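Local coordinates for conserved hypothetical secreted protein (PDB 4RNZ) that probably cleaves peptidoglycan as a zinc-dependent M23B-family metallopeptidase and helps determine the helical cell shape of Helicobacter pylori, at residues A[226-240]-A[275-289]. Sequence-based numbering, arbitrary orientation.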
# COMPACT_ATOMS: atom_id res chain seq x y z
N ALA A 226 -18.05 -9.59 -16.30
CA ALA A 226 -19.41 -9.77 -15.86
C ALA A 226 -20.36 -9.06 -16.79
O ALA A 226 -19.97 -8.16 -17.51
CB ALA A 226 -19.58 -9.21 -14.47
N LYS A 227 -21.62 -9.43 -16.71
CA LYS A 227 -22.67 -8.79 -17.48
C LYS A 227 -22.89 -7.37 -17.07
O LYS A 227 -22.88 -7.02 -15.88
CB LYS A 227 -23.99 -9.56 -17.32
CG LYS A 227 -25.16 -8.90 -18.01
CD LYS A 227 -26.29 -9.88 -18.27
CE LYS A 227 -27.33 -9.27 -19.19
NZ LYS A 227 -28.11 -10.36 -19.85
N HIS A 228 -23.13 -6.52 -18.07
CA HIS A 228 -23.46 -5.13 -17.81
C HIS A 228 -24.66 -5.09 -16.87
O HIS A 228 -25.63 -5.84 -17.07
CB HIS A 228 -23.75 -4.40 -19.12
CG HIS A 228 -23.90 -2.93 -18.95
ND1 HIS A 228 -25.09 -2.35 -18.56
CD2 HIS A 228 -23.01 -1.91 -19.06
CE1 HIS A 228 -24.93 -1.04 -18.45
NE2 HIS A 228 -23.68 -0.75 -18.74
N GLY A 229 -24.60 -4.27 -15.82
CA GLY A 229 -25.69 -4.21 -14.84
C GLY A 229 -25.56 -5.15 -13.65
O GLY A 229 -26.33 -5.03 -12.69
N SER A 230 -24.61 -6.07 -13.69
CA SER A 230 -24.42 -7.00 -12.57
C SER A 230 -24.20 -6.24 -11.24
O SER A 230 -23.51 -5.22 -11.18
CB SER A 230 -23.21 -7.92 -12.85
OG SER A 230 -23.41 -8.77 -13.96
N LEU A 231 -24.82 -6.72 -10.17
CA LEU A 231 -24.67 -6.11 -8.88
C LEU A 231 -23.24 -6.23 -8.34
O LEU A 231 -22.62 -7.29 -8.42
CB LEU A 231 -25.63 -6.71 -7.88
CG LEU A 231 -27.12 -6.54 -8.22
CD1 LEU A 231 -27.96 -6.98 -7.04
CD2 LEU A 231 -27.44 -5.12 -8.62
N ILE A 232 -22.74 -5.12 -7.78
CA ILE A 232 -21.43 -5.07 -7.14
C ILE A 232 -21.67 -4.84 -5.66
O ILE A 232 -22.41 -3.92 -5.27
CB ILE A 232 -20.55 -3.94 -7.71
CG1 ILE A 232 -20.37 -4.13 -9.23
CG2 ILE A 232 -19.19 -3.91 -7.01
CD1 ILE A 232 -19.82 -2.91 -9.94
N HIS A 233 -21.08 -5.71 -4.86
CA HIS A 233 -21.21 -5.71 -3.43
C HIS A 233 -19.85 -5.43 -2.80
O HIS A 233 -18.83 -5.95 -3.26
CB HIS A 233 -21.69 -7.07 -2.94
CG HIS A 233 -23.05 -7.45 -3.42
ND1 HIS A 233 -24.14 -7.51 -2.59
CD2 HIS A 233 -23.49 -7.80 -4.65
CE1 HIS A 233 -25.21 -7.86 -3.29
NE2 HIS A 233 -24.84 -8.05 -4.54
N SER A 234 -19.83 -4.66 -1.73
CA SER A 234 -18.58 -4.36 -1.02
C SER A 234 -17.93 -5.63 -0.48
O SER A 234 -18.57 -6.42 0.20
CB SER A 234 -18.82 -3.40 0.16
OG SER A 234 -17.60 -3.12 0.83
N ALA A 235 -16.64 -5.79 -0.75
CA ALA A 235 -15.92 -6.96 -0.28
C ALA A 235 -15.64 -6.91 1.20
O ALA A 235 -15.19 -7.91 1.77
CB ALA A 235 -14.61 -7.09 -1.02
N SER A 236 -15.87 -5.73 1.81
CA SER A 236 -15.58 -5.51 3.22
C SER A 236 -16.45 -4.41 3.82
O SER A 236 -17.15 -3.68 3.11
CB SER A 236 -14.12 -5.07 3.39
OG SER A 236 -13.95 -3.75 2.87
N ASP A 237 -16.37 -4.30 5.13
CA ASP A 237 -16.83 -3.11 5.82
C ASP A 237 -15.90 -2.00 5.42
O ASP A 237 -14.76 -2.24 4.99
CB ASP A 237 -16.72 -3.24 7.34
CG ASP A 237 -17.73 -4.20 7.93
OD1 ASP A 237 -18.58 -4.77 7.20
OD2 ASP A 237 -17.65 -4.37 9.16
N GLY A 238 -16.37 -0.77 5.60
CA GLY A 238 -15.48 0.38 5.49
C GLY A 238 -16.21 1.68 5.28
O GLY A 238 -17.42 1.76 5.46
N ARG A 239 -15.44 2.68 4.87
CA ARG A 239 -15.99 4.02 4.62
C ARG A 239 -15.64 4.49 3.22
O ARG A 239 -14.49 4.36 2.79
CB ARG A 239 -15.46 5.03 5.64
CG ARG A 239 -16.27 6.31 5.67
CD ARG A 239 -15.83 7.25 6.79
NE ARG A 239 -16.68 8.44 6.86
CZ ARG A 239 -16.52 9.43 7.74
NH1 ARG A 239 -15.54 9.37 8.64
NH2 ARG A 239 -17.34 10.47 7.73
N VAL A 240 -16.62 5.03 2.52
CA VAL A 240 -16.39 5.52 1.17
C VAL A 240 -15.49 6.75 1.22
O VAL A 240 -15.79 7.69 1.93
CB VAL A 240 -17.70 5.91 0.48
CG1 VAL A 240 -17.44 6.49 -0.92
CG2 VAL A 240 -18.59 4.70 0.37
N LYS A 275 -22.69 7.77 -0.65
CA LYS A 275 -21.87 8.96 -0.89
C LYS A 275 -20.57 8.95 -0.13
O LYS A 275 -20.37 8.19 0.83
CB LYS A 275 -22.65 10.24 -0.55
CG LYS A 275 -22.89 10.45 0.94
CD LYS A 275 -24.06 11.37 1.24
CE LYS A 275 -24.54 11.15 2.68
NZ LYS A 275 -25.53 12.17 3.14
N LYS A 276 -19.68 9.83 -0.57
CA LYS A 276 -18.47 10.14 0.18
C LYS A 276 -18.77 10.17 1.67
O LYS A 276 -19.75 10.76 2.12
CB LYS A 276 -17.94 11.49 -0.28
CG LYS A 276 -16.46 11.70 -0.04
CD LYS A 276 -15.91 12.69 -1.06
CE LYS A 276 -14.43 12.98 -0.86
NZ LYS A 276 -14.05 13.09 0.58
N GLY A 277 -17.94 9.49 2.46
CA GLY A 277 -18.20 9.35 3.87
C GLY A 277 -19.21 8.29 4.31
O GLY A 277 -19.30 8.02 5.51
N SER A 278 -19.96 7.68 3.38
CA SER A 278 -20.90 6.63 3.79
C SER A 278 -20.14 5.49 4.43
O SER A 278 -19.08 5.11 3.95
CB SER A 278 -21.67 6.04 2.61
OG SER A 278 -22.56 6.97 2.01
N PHE A 279 -20.66 4.97 5.53
CA PHE A 279 -20.17 3.71 6.07
C PHE A 279 -20.88 2.58 5.33
O PHE A 279 -22.11 2.64 5.16
CB PHE A 279 -20.40 3.63 7.57
CG PHE A 279 -19.46 4.51 8.35
CD1 PHE A 279 -19.68 5.89 8.42
CD2 PHE A 279 -18.35 3.97 8.98
CE1 PHE A 279 -18.81 6.70 9.12
CE2 PHE A 279 -17.48 4.78 9.69
CZ PHE A 279 -17.71 6.15 9.76
N VAL A 280 -20.11 1.60 4.86
CA VAL A 280 -20.67 0.41 4.17
C VAL A 280 -20.36 -0.88 4.90
O VAL A 280 -19.37 -0.98 5.63
CB VAL A 280 -20.16 0.27 2.73
CG1 VAL A 280 -20.35 1.58 1.95
CG2 VAL A 280 -18.70 -0.16 2.70
N LYS A 281 -21.19 -1.90 4.67
CA LYS A 281 -20.97 -3.20 5.29
C LYS A 281 -20.54 -4.17 4.23
O LYS A 281 -20.93 -4.05 3.07
CB LYS A 281 -22.25 -3.70 5.95
CG LYS A 281 -22.52 -3.09 7.30
CD LYS A 281 -23.60 -3.89 8.01
CE LYS A 281 -24.09 -3.20 9.26
NZ LYS A 281 -22.98 -3.03 10.24
N LYS A 282 -19.74 -5.15 4.63
CA LYS A 282 -19.41 -6.23 3.76
C LYS A 282 -20.72 -6.81 3.22
O LYS A 282 -21.65 -7.06 4.00
CB LYS A 282 -18.60 -7.29 4.50
CG LYS A 282 -18.24 -8.47 3.61
CD LYS A 282 -17.01 -9.22 4.09
CE LYS A 282 -17.37 -10.26 5.11
NZ LYS A 282 -16.18 -11.13 5.37
N GLY A 283 -20.82 -6.97 1.90
CA GLY A 283 -21.99 -7.54 1.25
C GLY A 283 -23.01 -6.53 0.78
O GLY A 283 -23.97 -6.88 0.10
N GLN A 284 -22.82 -5.28 1.15
CA GLN A 284 -23.76 -4.24 0.77
C GLN A 284 -23.59 -3.91 -0.70
O GLN A 284 -22.46 -3.80 -1.17
CB GLN A 284 -23.48 -3.01 1.61
CG GLN A 284 -24.37 -1.81 1.37
CD GLN A 284 -24.06 -0.73 2.37
OE1 GLN A 284 -23.61 -1.01 3.47
NE2 GLN A 284 -24.33 0.49 2.02
N ILE A 285 -24.70 -3.71 -1.42
CA ILE A 285 -24.65 -3.33 -2.84
C ILE A 285 -24.10 -1.90 -2.94
O ILE A 285 -24.59 -1.02 -2.28
CB ILE A 285 -26.06 -3.38 -3.50
CG1 ILE A 285 -26.59 -4.83 -3.53
CG2 ILE A 285 -26.01 -2.88 -4.94
CD1 ILE A 285 -28.09 -4.96 -3.72
N ILE A 286 -23.08 -1.69 -3.77
CA ILE A 286 -22.51 -0.36 -3.97
C ILE A 286 -22.66 0.15 -5.40
O ILE A 286 -22.34 1.31 -5.68
CB ILE A 286 -21.03 -0.31 -3.51
CG1 ILE A 286 -20.17 -1.36 -4.23
CG2 ILE A 286 -20.95 -0.55 -2.02
CD1 ILE A 286 -18.69 -1.21 -3.90
N GLY A 287 -23.21 -0.67 -6.29
CA GLY A 287 -23.41 -0.26 -7.67
C GLY A 287 -23.60 -1.42 -8.63
O GLY A 287 -23.97 -2.53 -8.23
N ARG A 288 -23.30 -1.16 -9.89
CA ARG A 288 -23.54 -2.09 -10.95
C ARG A 288 -22.41 -2.01 -11.93
O ARG A 288 -21.87 -0.92 -12.19
CB ARG A 288 -24.83 -1.73 -11.68
CG ARG A 288 -26.12 -1.95 -10.91
CD ARG A 288 -27.30 -1.51 -11.79
NE ARG A 288 -28.59 -1.79 -11.18
CZ ARG A 288 -29.27 -2.93 -11.32
NH1 ARG A 288 -28.79 -3.93 -12.05
NH2 ARG A 288 -30.43 -3.08 -10.74
N VAL A 289 -22.08 -3.15 -12.53
CA VAL A 289 -21.02 -3.25 -13.52
C VAL A 289 -21.34 -2.42 -14.76
O VAL A 289 -22.48 -2.39 -15.25
CB VAL A 289 -20.82 -4.71 -13.97
CG1 VAL A 289 -19.90 -4.82 -15.17
CG2 VAL A 289 -20.28 -5.55 -12.82
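I232 exchanges backbone bonds with 285-289 at a classic beta bulge: I286 and G287 both face it, I286 N giving I232 O a firm bond (2.8 Å) and G287 N a weak one. Antiparallel pairing resumes beyond the turn 281-284, where G238 and V280 bond both ways.

Side chains also reach backbone carbonyls. H233 ND1 points almost straight at G283 O (2.8 Å, 174°); the oxygen lies in the ring plane, although the donor stands above the carbonyl plane. R288 NH1 takes an in-plane lone pair of G229 O (2.8 Å), while R239 NE bonds G277 O. D237, its CG beside the backbone N (chi1 -71°), turns the anti lone pair of OD1 to K282 N (2.8 Å), and K282 NZ continues to L190 O.

L231, H233, I285 and R288 share one face of their strand pair: L231 CD2 sits over the R288 guanidinium, and I285 CG1 runs alongside H233 CE1 (3.3 Å). In the other pair, R239 CD makes a CH-pi contact over the F279 ring, 4.0 Å from its centroid.

Among the buried side chains, I232 crosses I286 and V289 at about right angles, CG2 meeting I286 CG1 (3.9 Å), and V240 meets V280; Y264 packs on I232 and I286, I255 on I286 and V280.

Glycine-containing type II turns precede strands 231-233, 279-280 and 285-289. The contact joins a small three-stranded sheet to the larger antiparallel sheet of the M23 peptidase domain, with I232 about 9 Å from the zinc ligand H301, side chain to side chain.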